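Local coordinates for phenylacetaldehyde dehydrogenase (Burkholderia cenocepacia, PDB 4O5H), which probably catalyses the NAD+-dependent oxidation of phenylacetaldehyde to phenylacetate, as a member of the aldehyde dehydrogenase family, at residues A247-P252 and G270-D275; M277-L282 and Y500-S505; K328-V333 and A422-D427. All blocks are in the same frame, centred on the assembly; numbering follows the deposited sequence. Where two conformers were deposited one is given.

Contact 1: A247-P252 and G270-D275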
loop_
_atom_site.group_PDB
_atom_site.type_symbol
_atom_site.label_atom_id
_atom_site.label_comp_id
_atom_site.label_asym_id
_atom_site.label_seq_id
_atom_site.Cartn_x
_atom_site.Cartn_y
_atom_site.Cartn_z
ATOM N N ALA A 247 20.207 -2.887 3.316
ATOM C CA ALA A 247 20.339 -4.191 2.702
ATOM C C ALA A 247 19.052 -5.020 2.817
ATOM O O ALA A 247 18.671 -5.733 1.878
ATOM C CB ALA A 247 21.482 -4.949 3.331
ATOM N N LEU A 248 18.374 -4.906 3.943
ATOM C CA LEU A 248 17.120 -5.602 4.112
ATOM C C LEU A 248 16.079 -5.090 3.104
ATOM O O LEU A 248 15.432 -5.872 2.411
ATOM C CB LEU A 248 16.621 -5.425 5.547
ATOM C CG LEU A 248 15.299 -6.116 5.883
ATOM C CD1 LEU A 248 15.351 -7.605 5.505
ATOM C CD2 LEU A 248 15.001 -5.917 7.367
ATOM N N SER A 249 15.981 -3.768 2.984
ATOM C CA SER A 249 15.013 -3.153 2.065
ATOM C C SER A 249 15.185 -3.536 0.604
ATOM O O SER A 249 14.184 -3.634 -0.132
ATOM C CB SER A 249 14.994 -1.614 2.200
ATOM O OG SER A 249 16.167 -1.016 1.647
ATOM N N ARG A 250 16.428 -3.791 0.173
ATOM C CA ARG A 250 16.729 -4.105 -1.222
ATOM C C ARG A 250 16.667 -5.596 -1.550
ATOM O O ARG A 250 16.832 -5.984 -2.708
ATOM C CB ARG A 250 18.166 -3.683 -1.568
ATOM C CG ARG A 250 18.533 -2.244 -1.428
ATOM C CD ARG A 250 19.914 -1.998 -2.088
ATOM N NE ARG A 250 20.981 -2.819 -1.464
ATOM C CZ ARG A 250 21.747 -2.422 -0.439
ATOM N NH1 ARG A 250 21.584 -1.217 0.084
ATOM N NH2 ARG A 250 22.671 -3.225 0.071
ATOM N N ASP A 251 16.489 -6.457 -0.546
ATOM C CA ASP A 251 16.572 -7.874 -0.797
ATOM C C ASP A 251 15.340 -8.308 -1.582
ATOM O O ASP A 251 14.236 -8.096 -1.134
ATOM C CB ASP A 251 16.717 -8.665 0.501
ATOM C CG ASP A 251 17.225 -10.069 0.273
ATOM O OD1 ASP A 251 16.644 -10.803 -0.529
ATOM O OD2 ASP A 251 18.237 -10.463 0.921
ATOM N N PRO A 252 15.527 -8.934 -2.770
ATOM C CA PRO A 252 14.333 -9.279 -3.551
ATOM C C PRO A 252 13.605 -10.471 -2.987
ATOM O O PRO A 252 12.552 -10.820 -3.472
ATOM C CB PRO A 252 14.895 -9.570 -4.962
ATOM C CG PRO A 252 16.341 -9.974 -4.712
ATOM C CD PRO A 252 16.775 -9.113 -3.544
ATOM N N GLY A 270 11.233 2.884 0.381
ATOM C CA GLY A 270 10.201 2.579 -0.576
ATOM C C GLY A 270 10.709 2.462 -1.998
ATOM O O GLY A 270 10.241 1.599 -2.744
ATOM N N HIS A 271 11.652 3.314 -2.380
ATOM C CA HIS A 271 12.218 3.213 -3.718
ATOM C C HIS A 271 12.979 1.878 -3.893
ATOM O O HIS A 271 12.861 1.219 -4.916
ATOM C CB HIS A 271 13.185 4.379 -4.041
ATOM C CG HIS A 271 12.527 5.706 -4.243
ATOM N ND1 HIS A 271 11.670 5.973 -5.294
ATOM C CD2 HIS A 271 12.614 6.858 -3.537
ATOM C CE1 HIS A 271 11.225 7.209 -5.201
ATOM N NE2 HIS A 271 11.801 7.777 -4.154
ATOM N N ALA A 272 13.678 1.435 -2.854
ATOM C CA ALA A 272 14.333 0.129 -2.894
ATOM C C ALA A 272 13.282 -0.980 -3.021
ATOM O O ALA A 272 13.446 -1.922 -3.813
ATOM C CB ALA A 272 15.193 -0.082 -1.651
ATOM N N ALA A 273 12.227 -0.889 -2.233
ATOM C CA ALA A 273 11.161 -1.880 -2.277
ATOM C C ALA A 273 10.515 -1.961 -3.663
ATOM O O ALA A 273 10.310 -3.059 -4.212
ATOM C CB ALA A 273 10.098 -1.544 -1.247
ATOM N N LEU A 274 10.192 -0.800 -4.212
ATOM C CA LEU A 274 9.506 -0.748 -5.479
ATOM C C LEU A 274 10.274 -1.447 -6.585
ATOM O O LEU A 274 9.673 -2.048 -7.466
ATOM C CB LEU A 274 9.295 0.672 -5.925
ATOM C CG LEU A 274 7.901 1.210 -5.874
ATOM C CD1 LEU A 274 7.947 2.578 -6.537
ATOM C CD2 LEU A 274 6.904 0.304 -6.646
ATOM N N ASP A 275 11.588 -1.328 -6.569
ATOM C CA ASP A 275 12.367 -1.936 -7.624
ATOM C C ASP A 275 12.241 -3.437 -7.664
ATOM O O ASP A 275 12.457 -4.008 -8.706
ATOM C CB ASP A 275 13.805 -1.474 -7.545
ATOM C CG ASP A 275 13.963 -0.036 -8.090
ATOM O OD1 ASP A 275 13.189 0.371 -9.020
ATOM O OD2 ASP A 275 14.858 0.648 -7.599
#

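Contact 2: M277-L282 and Y500-S505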
loop_
_atom_site.group_PDB
_atom_site.type_symbol
_atom_site.label_atom_id
_atom_site.label_comp_id
_atom_site.label_asym_id
_atom_site.label_seq_id
_atom_site.Cartn_x
_atom_site.Cartn_y
_atom_site.Cartn_z
ATOM N N MET A 277 9.201 -4.748 -6.583
ATOM C CA MET A 277 7.749 -4.870 -6.368
ATOM C C MET A 277 7.421 -5.492 -5.007
ATOM O O MET A 277 6.443 -6.233 -4.860
ATOM C CB MET A 277 7.089 -5.605 -7.524
ATOM C CG MET A 277 5.645 -5.195 -7.809
ATOM S SD MET A 277 5.309 -3.417 -7.893
ATOM C CE MET A 277 6.401 -2.905 -9.137
ATOM N N THR A 278 8.219 -5.129 -4.010
ATOM C CA THR A 278 7.963 -5.484 -2.616
ATOM C C THR A 278 6.833 -4.601 -2.042
ATOM O O THR A 278 6.831 -3.396 -2.240
ATOM C CB THR A 278 9.259 -5.257 -1.827
ATOM O OG1 THR A 278 10.298 -6.028 -2.405
ATOM C CG2 THR A 278 9.102 -5.645 -0.354
ATOM N N ARG A 279 5.874 -5.195 -1.343
ATOM C CA ARG A 279 4.787 -4.456 -0.788
ATOM C C ARG A 279 5.347 -3.620 0.331
ATOM O O ARG A 279 6.344 -3.986 0.936
ATOM C CB ARG A 279 3.706 -5.378 -0.201
ATOM C CG ARG A 279 2.886 -6.122 -1.250
ATOM C CD ARG A 279 3.527 -7.347 -1.853
ATOM N NE ARG A 279 2.529 -7.897 -2.790
ATOM C CZ ARG A 279 2.602 -7.880 -4.123
ATOM N NH1 ARG A 279 3.680 -7.407 -4.785
ATOM N NH2 ARG A 279 1.531 -8.322 -4.812
ATOM N N MET A 280 4.706 -2.510 0.641
ATOM C CA MET A 280 5.259 -1.645 1.659
ATOM C C MET A 280 4.228 -0.991 2.540
ATOM O O MET A 280 3.129 -0.679 2.121
ATOM C CB MET A 280 6.223 -0.626 1.010
ATOM C CG MET A 280 5.584 0.431 0.185
ATOM S SD MET A 280 6.757 1.223 -0.990
ATOM C CE MET A 280 6.386 0.335 -2.453
ATOM N N SER A 281 4.587 -0.871 3.818
ATOM C CA SER A 281 3.823 -0.142 4.802
ATOM C C SER A 281 4.784 0.859 5.415
ATOM O O SER A 281 5.898 0.459 5.832
ATOM C CB SER A 281 3.299 -1.128 5.874
ATOM O OG SER A 281 2.622 -0.437 6.890
ATOM N N LEU A 282 4.389 2.136 5.470
ATOM C CA LEU A 282 5.289 3.215 5.870
ATOM C C LEU A 282 4.626 4.158 6.852
ATOM O O LEU A 282 3.627 4.799 6.531
ATOM C CB LEU A 282 5.754 4.012 4.641
ATOM C CG LEU A 282 6.373 3.250 3.478
ATOM C CD1 LEU A 282 6.575 4.175 2.291
ATOM C CD2 LEU A 282 7.707 2.593 3.855
ATOM N N TYR A 500 -1.088 -7.818 6.214
ATOM C CA TYR A 500 -0.054 -8.875 6.202
ATOM C C TYR A 500 -0.534 -10.113 5.427
ATOM O O TYR A 500 0.102 -11.168 5.466
ATOM C CB TYR A 500 0.345 -9.261 7.618
ATOM C CG TYR A 500 1.354 -8.322 8.249
ATOM C CD1 TYR A 500 0.991 -7.048 8.662
ATOM C CD2 TYR A 500 2.656 -8.721 8.451
ATOM C CE1 TYR A 500 1.917 -6.175 9.238
ATOM C CE2 TYR A 500 3.593 -7.864 9.048
ATOM C CZ TYR A 500 3.205 -6.585 9.431
ATOM O OH TYR A 500 4.139 -5.755 10.008
ATOM N N THR A 501 -1.676 -9.979 4.741
ATOM C CA THR A 501 -2.147 -10.998 3.850
ATOM C C THR A 501 -2.188 -10.494 2.410
ATOM O O THR A 501 -2.179 -9.304 2.163
ATOM C CB THR A 501 -3.547 -11.498 4.203
ATOM O OG1 THR A 501 -4.496 -10.464 4.001
ATOM C CG2 THR A 501 -3.606 -12.010 5.614
ATOM N N GLU A 502 -2.181 -11.455 1.481
ATOM C CA GLU A 502 -2.313 -11.217 0.062
ATOM C C GLU A 502 -3.556 -12.001 -0.376
ATOM O O GLU A 502 -3.717 -13.166 -0.034
ATOM C CB GLU A 502 -1.059 -11.711 -0.664
ATOM C CG GLU A 502 -0.990 -11.342 -2.147
ATOM C CD GLU A 502 -0.500 -9.956 -2.432
ATOM O OE1 GLU A 502 0.283 -9.425 -1.616
ATOM O OE2 GLU A 502 -0.817 -9.421 -3.525
ATOM N N SER A 503 -4.478 -11.327 -1.062
ATOM C CA SER A 503 -5.747 -11.918 -1.411
ATOM C C SER A 503 -5.606 -12.689 -2.729
ATOM O O SER A 503 -5.016 -12.190 -3.700
ATOM C CB SER A 503 -6.791 -10.812 -1.550
ATOM O OG SER A 503 -8.088 -11.327 -1.755
ATOM N N LYS A 504 -6.101 -13.909 -2.760
ATOM C CA LYS A 504 -6.154 -14.717 -3.970
ATOM C C LYS A 504 -7.615 -14.969 -4.299
ATOM O O LYS A 504 -8.328 -15.595 -3.500
ATOM C CB LYS A 504 -5.402 -16.045 -3.780
ATOM C CG LYS A 504 -5.539 -17.041 -4.945
ATOM C CD LYS A 504 -4.842 -18.365 -4.683
ATOM C CE LYS A 504 -3.344 -18.244 -4.809
ATOM N NZ LYS A 504 -2.648 -19.452 -4.244
ATOM N N SER A 505 -8.059 -14.516 -5.459
ATOM C CA SER A 505 -9.382 -14.861 -5.934
ATOM C C SER A 505 -9.334 -16.240 -6.636
ATOM O O SER A 505 -8.399 -16.536 -7.342
ATOM C CB SER A 505 -9.897 -13.817 -6.894
ATOM O OG SER A 505 -10.108 -12.604 -6.229
#

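Contact 3: K328-V333 and A422-D427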
loop_
_atom_site.group_PDB
_atom_site.type_symbol
_atom_site.label_atom_id
_atom_site.label_comp_id
_atom_site.label_asym_id
_atom_site.label_seq_id
_atom_site.Cartn_x
_atom_site.Cartn_y
_atom_site.Cartn_z
ATOM N N LYS A 328 -9.627 33.427 23.127
ATOM C CA LYS A 328 -10.281 33.658 24.429
ATOM C C LYS A 328 -9.581 32.938 25.585
ATOM O O LYS A 328 -9.598 33.446 26.705
ATOM C CB LYS A 328 -11.803 33.353 24.413
ATOM N N VAL A 329 -8.921 31.813 25.346
ATOM C CA VAL A 329 -8.265 31.093 26.434
ATOM C C VAL A 329 -6.749 30.870 26.267
ATOM O O VAL A 329 -6.126 30.205 27.089
ATOM C CB VAL A 329 -8.958 29.745 26.689
ATOM C CG1 VAL A 329 -10.432 29.969 27.049
ATOM C CG2 VAL A 329 -8.826 28.800 25.496
ATOM N N PHE A 330 -6.154 31.443 25.230
ATOM C CA PHE A 330 -4.729 31.208 24.927
ATOM C C PHE A 330 -3.797 31.557 26.084
ATOM O O PHE A 330 -2.950 30.746 26.458
ATOM C CB PHE A 330 -4.310 32.001 23.689
ATOM C CG PHE A 330 -2.848 31.854 23.343
ATOM C CD1 PHE A 330 -1.921 32.711 23.873
ATOM C CD2 PHE A 330 -2.411 30.843 22.487
ATOM C CE1 PHE A 330 -0.577 32.577 23.566
ATOM C CE2 PHE A 330 -1.063 30.712 22.175
ATOM C CZ PHE A 330 -0.143 31.568 22.712
ATOM N N ASP A 331 -3.947 32.749 26.663
ATOM C CA ASP A 331 -3.014 33.187 27.716
ATOM C C ASP A 331 -3.100 32.308 28.939
ATOM O O ASP A 331 -2.088 31.885 29.469
ATOM C CB ASP A 331 -3.269 34.643 28.123
ATOM C CG ASP A 331 -2.956 35.622 27.009
ATOM O OD1 ASP A 331 -2.102 35.338 26.145
ATOM O OD2 ASP A 331 -3.559 36.676 26.995
ATOM N N GLY A 332 -4.310 31.980 29.365
ATOM C CA GLY A 332 -4.483 31.106 30.523
ATOM C C GLY A 332 -3.970 29.686 30.294
ATOM O O GLY A 332 -3.339 29.090 31.174
ATOM N N VAL A 333 -4.237 29.130 29.127
ATOM C CA VAL A 333 -3.739 27.785 28.844
ATOM C C VAL A 333 -2.192 27.754 28.780
ATOM O O VAL A 333 -1.550 26.945 29.445
ATOM C CB VAL A 333 -4.362 27.215 27.574
ATOM C CG1 VAL A 333 -3.729 25.880 27.213
ATOM C CG2 VAL A 333 -5.859 27.012 27.766
ATOM N N ALA A 422 3.292 27.149 20.170
ATOM C CA ALA A 422 1.908 27.415 20.520
ATOM C C ALA A 422 1.456 28.775 20.001
ATOM O O ALA A 422 2.126 29.793 20.254
ATOM C CB ALA A 422 1.746 27.375 22.026
ATOM N N MET A 423 0.296 28.783 19.350
ATOM C CA MET A 423 -0.267 29.987 18.697
ATOM C C MET A 423 -1.772 30.086 18.892
ATOM O O MET A 423 -2.443 29.070 19.036
ATOM C CB MET A 423 0.033 29.930 17.192
ATOM C CG MET A 423 1.515 30.127 16.840
ATOM S SD MET A 423 2.021 29.263 15.318
ATOM C CE MET A 423 2.150 27.604 15.936
ATOM N N PRO A 424 -2.314 31.316 18.854
ATOM C CA PRO A 424 -3.731 31.547 18.977
ATOM C C PRO A 424 -4.482 31.438 17.660
ATOM O O PRO A 424 -3.890 31.508 16.602
ATOM C CB PRO A 424 -3.787 32.986 19.500
ATOM C CG PRO A 424 -2.601 33.651 18.852
ATOM C CD PRO A 424 -1.542 32.581 18.823
ATOM N N PHE A 425 -5.795 31.250 17.742
ATOM C CA PHE A 425 -6.680 31.406 16.608
ATOM C C PHE A 425 -7.984 32.003 17.070
ATOM O O PHE A 425 -8.384 31.817 18.216
ATOM C CB PHE A 425 -6.948 30.082 15.895
ATOM C CG PHE A 425 -7.798 29.120 16.680
ATOM C CD1 PHE A 425 -9.172 29.121 16.545
ATOM C CD2 PHE A 425 -7.202 28.137 17.492
ATOM C CE1 PHE A 425 -9.953 28.237 17.258
ATOM C CE2 PHE A 425 -7.982 27.224 18.193
ATOM C CZ PHE A 425 -9.358 27.293 18.095
ATOM N N ASP A 426 -8.661 32.702 16.153
ATOM C CA ASP A 426 -9.933 33.382 16.470
ATOM C C ASP A 426 -11.150 32.622 16.062
ATOM O O ASP A 426 -12.181 32.827 16.641
ATOM C CB ASP A 426 -9.978 34.759 15.816
ATOM C CG ASP A 426 -8.985 35.712 16.434
ATOM O OD1 ASP A 426 -8.651 35.542 17.638
ATOM O OD2 ASP A 426 -8.498 36.593 15.706
ATOM N N ASP A 427 -11.048 31.739 15.079
ATOM C CA ASP A 427 -12.209 30.933 14.726
ATOM C C ASP A 427 -11.819 29.567 14.167
ATOM O O ASP A 427 -10.699 29.378 13.690
ATOM C CB ASP A 427 -13.087 31.684 13.733
ATOM C CG ASP A 427 -12.320 32.142 12.531
ATOM O OD1 ASP A 427 -11.858 31.300 11.739
ATOM O OD2 ASP A 427 -12.183 33.372 12.377
#

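Contact 1: A247-P252 and G270-D275
A272 sets its methyl group into the junction of S249 and R250, so that one small side chain makes the main approach between two neighbouring helices. A272 CB lies 3.6 Å from S249 OG and 4.0 Å from R250 CG, meeting the serine at its hydroxyl end and the arginine at the start of its chain. With nothing larger than a methyl group in the way, the backbones come close: R250 CA and A272 CA are 5.1 Å apart. A273 adds a backbone approach, its N standing 4.0 Å from S249 O, too far for a hydrogen bond.

S249 OG sits between its own backbone N and carbonyl carbon (chi1 72°), a rotamer that turns the hydroxyl back along its helix to bond A246 O. The oxygen that touches A272 thus has its polar partner within its own helix, and the methyl meets it by van der Waals contact. Beyond CG the R250 side chain bends at chi3 (-60°), bringing one guanidinium face over A247 CA, which lies 3.6 Å from the plane and toward its rim; NH2 forms a salt bridge with E67 of helix 67-82. R250 O accepts a bond from N276 ND2, a link to the turn that leads from helix 263-275 toward strand 279-283. H271 ND1 hydrogen-bonds H271 ND1 of the second subunit, the ring planes about 20° apart.

Helix 241-250 precedes strand 256-260, and helix 263-275 makes the beta-alpha-beta crossover from it to parallel strand 279-283, within the Rossmann-like fold that binds the cofactor in aldehyde dehydrogenases.

Contact 2: M277-L282 and Y500-S505
A side-on, two-nitrogen salt bridge between R279 and E502 joins the first residue of strand 279-283, in the Rossmann-like sheet, to strand 501-509 near the C-terminus. R279 NE donates to E502 OE1 at 3.0 Å and R279 NH2 to E502 OE2 at 2.9 Å, both nearly straight, so each carboxylate oxygen has its own N-H. Both oxygens lie close to the guanidinium plane, but the groups are not coplanar: their planes are 47° apart. NE reaches OE1 from the syn side, somewhat out of the carboxylate plane, whereas NH2 reaches OE2 from above that plane. Both side chains bend at chi2 (80° in R279, 82° in E502), which brings their flat ends together, and they cross at about a right angle.

R279 NH1 adds a weak, bent bond to M277 O at 3.0 Å, at another part of the guanidinium edge. M277, with positive phi, is the C-prime residue of the Schellman motif that ends helix 263-275.

E502 OE2 also takes a salt bridge from R490 of the second subunit, which would favour a charged carboxylate. R279 makes backbone hydrogen bonds with I257 of parallel strand 256-260 and with D255 just before it. Y500 packs on P197, A198 and T201 of helix 187-201. Strand 501-509 lies antiparallel to strand 166-181 and, at S505, pairs in parallel with a strand of the second subunit, consistent with the oligomerisation arm of aldehyde dehydrogenases.

Contact 3: K328-V333 and A422-D427
A 3.0 Å hydrogen bond from V333 N to V329 O closes the first turn of helix 330-343, from which the ring of F330 packs against A422, M423 and P424. V329 is at the N-cap position of that helix. The helix follows strand 320-326, which runs parallel to strand 419-425 in the seven-stranded mixed sheet, probably that of the catalytic domain as in other aldehyde dehydrogenases. The contact therefore lays the first turn of a helix across the end of the strand beside the one it follows.

Every close approach across the contact is made by the F330 ring. With CG anti to the backbone N (chi1 178°), its ring reaches out of the helix to the strand. P424 lies over one face: its CD is 4.3 Å from the centroid of the F330 ring, 27° off the ring normal, a CH-pi contact. P424 CB leans on the same ring, 3.9 Å from F330 CD2. The peptide before the proline comes closer, with M423 C 3.4 Å from F330 CE2, approaching obliquely. A422 meets the ring edge instead, its carbonyl O lying near the ring plane 3.8 Å from F330 CZ.

Strand 419-425 is fixed behind the ring by backbone bonds of M423 to A323 and I325, and I325 also packs its side chain on F330. Beyond the strand D426 OD1 bonds S327 OG, and D427 N-caps the next helix. M423 and F425 direct their CB atoms away from helix 330-343, while A422 turns its methyl toward it, bringing CB to 4.4 Å from F330 CE2.

In the fold
Contacts 1 and 2 are consecutive: helix 263-275 of the first runs through its Schellman end into strand 279-283 of the second, and M280 packs on G270 and L274. Their centres are 14 Å apart and both touch the second subunit. Contact 3 lies about 45 Å from either centre, on the other sheet, and its segments touch no other chain, although along the sequence it falls inside the loop closed by contact 2. Contacts 1 and 3 are partly buried and held by van der Waals contact, one resting on an alanine methyl between helices, the other on an aromatic ring against a strand. Contact 2 is a charged surface contact, shared with the subunit interface.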